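Local atomic coordinates of polyketide synthase associated protein 5 (Mycobacterium tuberculosis, PDB entry 1Q9J), a protein that probably catalyses the transfer of mycocerosic acids from mycocerosic acid synthase onto phthiocerol and related alcohols, the final step in making dimycocerosate ester lipids. Residues A[48-52]-A[155-161]. Numbering follows the deposited sequence.
Sequences ETHPV and ITPQPTP
Residues 48-52 carry helix 36-49 into the loop that follows it. Glu48 and Thr49, in a weakly bonded part of the helix, have phi and psi near -80/-20. His50 is at -133/63, and Pro51 and Val52 are again in the helical region. Residues 155-161 are extended and contain three prolines. The two segments run in the same direction: CA atoms of Thr49 and Pro157 are 3.9 Å apart, those of His50 and Gln158 5.7 Å, those of Val52 and Thr160 6.1 Å. Together they bury 464 Å².

One backbone hydrogen bond joins them, from Gln158 N to Thr49 O (2.9 Å, 160° at the hydrogen). Pro157 CB lies 3.2 Å from Glu48 O.

The polar side chains meet beside this bond. Gln158 is m, t and brings NE2 to 3.1 Å from His50 CE1, oblique to the ring, and 3.6 Å from Thr49 CG2. The polar ends of Gln158 and His50 have hydrogen-bond partners outside the two segments: Gln158 OE1 with Thr279, His50 NE2 with Glu138 of helix 129-148.

Ile155 makes van der Waals contacts through its methyl groups: CG2 is 3.7 Å from Thr49 OG1, and CD1 is a tight 3.0 Å from Glu48 OE1.

The apolar contact lies downstream. Val52 is t, with CG2 3.4 Å from Pro161 CD and 3.8 Å from Thr160 CA.

Pro161 has its side chain about 9 Å from that of Asp128, thought to organise the active site. The arrangement is a helix C-terminus and its exit loop held against the extended linker between helices 129-148 and 164-170, at the periphery of this two-domain acyltransferase.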
ATOM      1  N   GLU A  48      -5.611 -21.859   2.985  1.00 59.95           N
ATOM      2  CA  GLU A  48      -5.785 -22.950   2.051  1.00 60.26           C
ATOM      3  C   GLU A  48      -6.194 -22.433   0.692  1.00 60.56           C
ATOM      4  O   GLU A  48      -6.045 -23.125  -0.311  1.00 60.67           O
ATOM      5  CB  GLU A  48      -6.818 -23.924   2.575  1.00 64.57           C
ATOM      6  CG  GLU A  48      -6.286 -24.782   3.690  1.00 72.30           C
ATOM      7  CD  GLU A  48      -7.371 -25.594   4.341  1.00 76.94           C
ATOM      8  OE1 GLU A  48      -8.244 -24.989   5.000  1.00 78.75           O
ATOM      9  OE2 GLU A  48      -7.361 -26.830   4.180  1.00 80.89           O
ATOM     10  N   THR A  49      -6.702 -21.209   0.653  1.00 57.20           N
ATOM     11  CA  THR A  49      -7.111 -20.641  -0.612  1.00 53.15           C
ATOM     12  C   THR A  49      -5.938 -19.979  -1.301  1.00 53.50           C
ATOM     13  O   THR A  49      -5.945 -19.787  -2.512  1.00 57.18           O
ATOM     14  CB  THR A  49      -8.195 -19.593  -0.426  1.00 50.07           C
ATOM     15  OG1 THR A  49      -9.319 -20.177   0.243  1.00 46.10           O
ATOM     16  CG2 THR A  49      -8.626 -19.065  -1.770  1.00 51.60           C
ATOM     17  N   HIS A  50      -4.927 -19.647  -0.513  1.00 51.10           N
ATOM     18  CA  HIS A  50      -3.740 -18.985  -1.025  1.00 48.91           C
ATOM     19  C   HIS A  50      -2.519 -19.699  -0.476  1.00 47.97           C
ATOM     20  O   HIS A  50      -1.713 -19.113   0.240  1.00 51.47           O
ATOM     21  CB  HIS A  50      -3.764 -17.533  -0.566  1.00 47.72           C
ATOM     22  CG  HIS A  50      -5.047 -16.837  -0.889  1.00 45.08           C
ATOM     23  ND1 HIS A  50      -5.487 -16.665  -2.183  1.00 42.42           N
ATOM     24  CD2 HIS A  50      -6.007 -16.309  -0.091  1.00 45.83           C
ATOM     25  CE1 HIS A  50      -6.663 -16.063  -2.170  1.00 38.22           C
ATOM     26  NE2 HIS A  50      -7.001 -15.836  -0.915  1.00 45.59           N
ATOM     27  N   PRO A  51      -2.352 -20.979  -0.826  1.00 49.75           N
ATOM     28  CA  PRO A  51      -1.204 -21.727  -0.318  1.00 49.21           C
ATOM     29  C   PRO A  51       0.189 -21.158  -0.550  1.00 47.10           C
ATOM     30  O   PRO A  51       1.164 -21.687  -0.023  1.00 50.60           O
ATOM     31  CB  PRO A  51      -1.399 -23.115  -0.935  1.00 45.33           C
ATOM     32  CG  PRO A  51      -2.134 -22.836  -2.190  1.00 40.95           C
ATOM     33  CD  PRO A  51      -3.146 -21.809  -1.750  1.00 47.76           C
ATOM     34  N   VAL A  52       0.301 -20.076  -1.309  1.00 42.96           N
ATOM     35  CA  VAL A  52       1.624 -19.498  -1.549  1.00 42.77           C
ATOM     36  C   VAL A  52       2.109 -18.809  -0.263  1.00 40.67           C
ATOM     37  O   VAL A  52       3.295 -18.843   0.070  1.00 36.86           O
ATOM     38  CB  VAL A  52       1.595 -18.452  -2.673  1.00 42.76           C
ATOM     39  CG1 VAL A  52       2.991 -18.233  -3.207  1.00 39.32           C
ATOM     40  CG2 VAL A  52       0.702 -18.912  -3.769  1.00 51.94           C
ATOM     41  N   ILE A 155     -13.598 -23.640   0.302  1.00 63.56           N
ATOM     42  CA  ILE A 155     -12.200 -23.387  -0.028  1.00 59.56           C
ATOM     43  C   ILE A 155     -11.784 -23.898  -1.407  1.00 58.67           C
ATOM     44  O   ILE A 155     -11.823 -25.100  -1.663  1.00 61.26           O
ATOM     45  CB  ILE A 155     -11.250 -24.062   0.995  1.00 59.42           C
ATOM     46  CG1 ILE A 155     -11.536 -23.563   2.402  1.00 57.33           C
ATOM     47  CG2 ILE A 155      -9.788 -23.794   0.613  1.00 56.96           C
ATOM     48  CD1 ILE A 155     -10.642 -24.213   3.462  1.00 54.97           C
ATOM     49  N   THR A 156     -11.392 -22.985  -2.288  1.00 55.75           N
ATOM     50  CA  THR A 156     -10.922 -23.353  -3.616  1.00 53.29           C
ATOM     51  C   THR A 156      -9.538 -22.732  -3.707  1.00 54.21           C
ATOM     52  O   THR A 156      -9.395 -21.523  -3.882  1.00 60.17           O
ATOM     53  CB  THR A 156     -11.788 -22.759  -4.742  1.00 50.67           C
ATOM     54  OG1 THR A 156     -13.171 -22.995  -4.461  1.00 50.83           O
ATOM     55  CG2 THR A 156     -11.433 -23.401  -6.080  1.00 46.54           C
ATOM     56  N   PRO A 157      -8.493 -23.553  -3.562  1.00 52.98           N
ATOM     57  CA  PRO A 157      -7.111 -23.082  -3.625  1.00 51.01           C
ATOM     58  C   PRO A 157      -6.722 -22.526  -4.977  1.00 49.17           C
ATOM     59  O   PRO A 157      -7.016 -23.118  -6.018  1.00 53.14           O
ATOM     60  CB  PRO A 157      -6.308 -24.320  -3.235  1.00 51.62           C
ATOM     61  CG  PRO A 157      -7.166 -25.440  -3.708  1.00 49.95           C
ATOM     62  CD  PRO A 157      -8.530 -24.991  -3.263  1.00 53.40           C
ATOM     63  N   GLN A 158      -6.050 -21.380  -4.949  1.00 47.23           N
ATOM     64  CA  GLN A 158      -5.625 -20.704  -6.175  1.00 42.75           C
ATOM     65  C   GLN A 158      -4.145 -20.950  -6.453  1.00 38.91           C
ATOM     66  O   GLN A 158      -3.363 -21.183  -5.526  1.00 35.31           O
ATOM     67  CB  GLN A 158      -5.882 -19.208  -6.055  1.00 35.47           C
ATOM     68  CG  GLN A 158      -7.212 -18.838  -5.440  1.00 30.41           C
ATOM     69  CD  GLN A 158      -7.262 -17.367  -5.113  1.00 38.23           C
ATOM     70  OE1 GLN A 158      -6.269 -16.660  -5.270  1.00 45.89           O
ATOM     71  NE2 GLN A 158      -8.412 -16.890  -4.654  1.00 37.81           N
ATOM     72  N   PRO A 159      -3.744 -20.915  -7.733  1.00 36.20           N
ATOM     73  CA  PRO A 159      -2.333 -21.143  -8.079  1.00 33.77           C
ATOM     74  C   PRO A 159      -1.423 -19.959  -7.726  1.00 33.62           C
ATOM     75  O   PRO A 159      -1.894 -18.905  -7.284  1.00 32.39           O
ATOM     76  CB  PRO A 159      -2.388 -21.439  -9.571  1.00 30.36           C
ATOM     77  CG  PRO A 159      -3.581 -20.677 -10.033  1.00 34.34           C
ATOM     78  CD  PRO A 159      -4.595 -20.859  -8.935  1.00 30.41           C
ATOM     79  N   THR A 160      -0.119 -20.142  -7.905  1.00 32.58           N
ATOM     80  CA  THR A 160       0.860 -19.101  -7.589  1.00 31.59           C
ATOM     81  C   THR A 160       0.541 -17.802  -8.317  1.00 35.59           C
ATOM     82  O   THR A 160       0.683 -17.721  -9.536  1.00 37.26           O
ATOM     83  CB  THR A 160       2.259 -19.528  -8.015  1.00 29.51           C
ATOM     84  OG1 THR A 160       2.499 -20.875  -7.587  1.00 38.37           O
ATOM     85  CG2 THR A 160       3.292 -18.609  -7.405  1.00 34.53           C
ATOM     86  N   PRO A 161       0.118 -16.759  -7.584  1.00 34.61           N
ATOM     87  CA  PRO A 161      -0.189 -15.515  -8.298  1.00 34.11           C
ATOM     88  C   PRO A 161       0.977 -15.037  -9.146  1.00 33.96           C
ATOM     89  O   PRO A 161       2.126 -15.257  -8.791  1.00 32.44           O
ATOM     90  CB  PRO A 161      -0.587 -14.528  -7.192  1.00 33.29           C
ATOM     91  CG  PRO A 161      -0.237 -15.206  -5.905  1.00 33.82           C
ATOM     92  CD  PRO A 161      -0.233 -16.675  -6.162  1.00 34.92           C
TER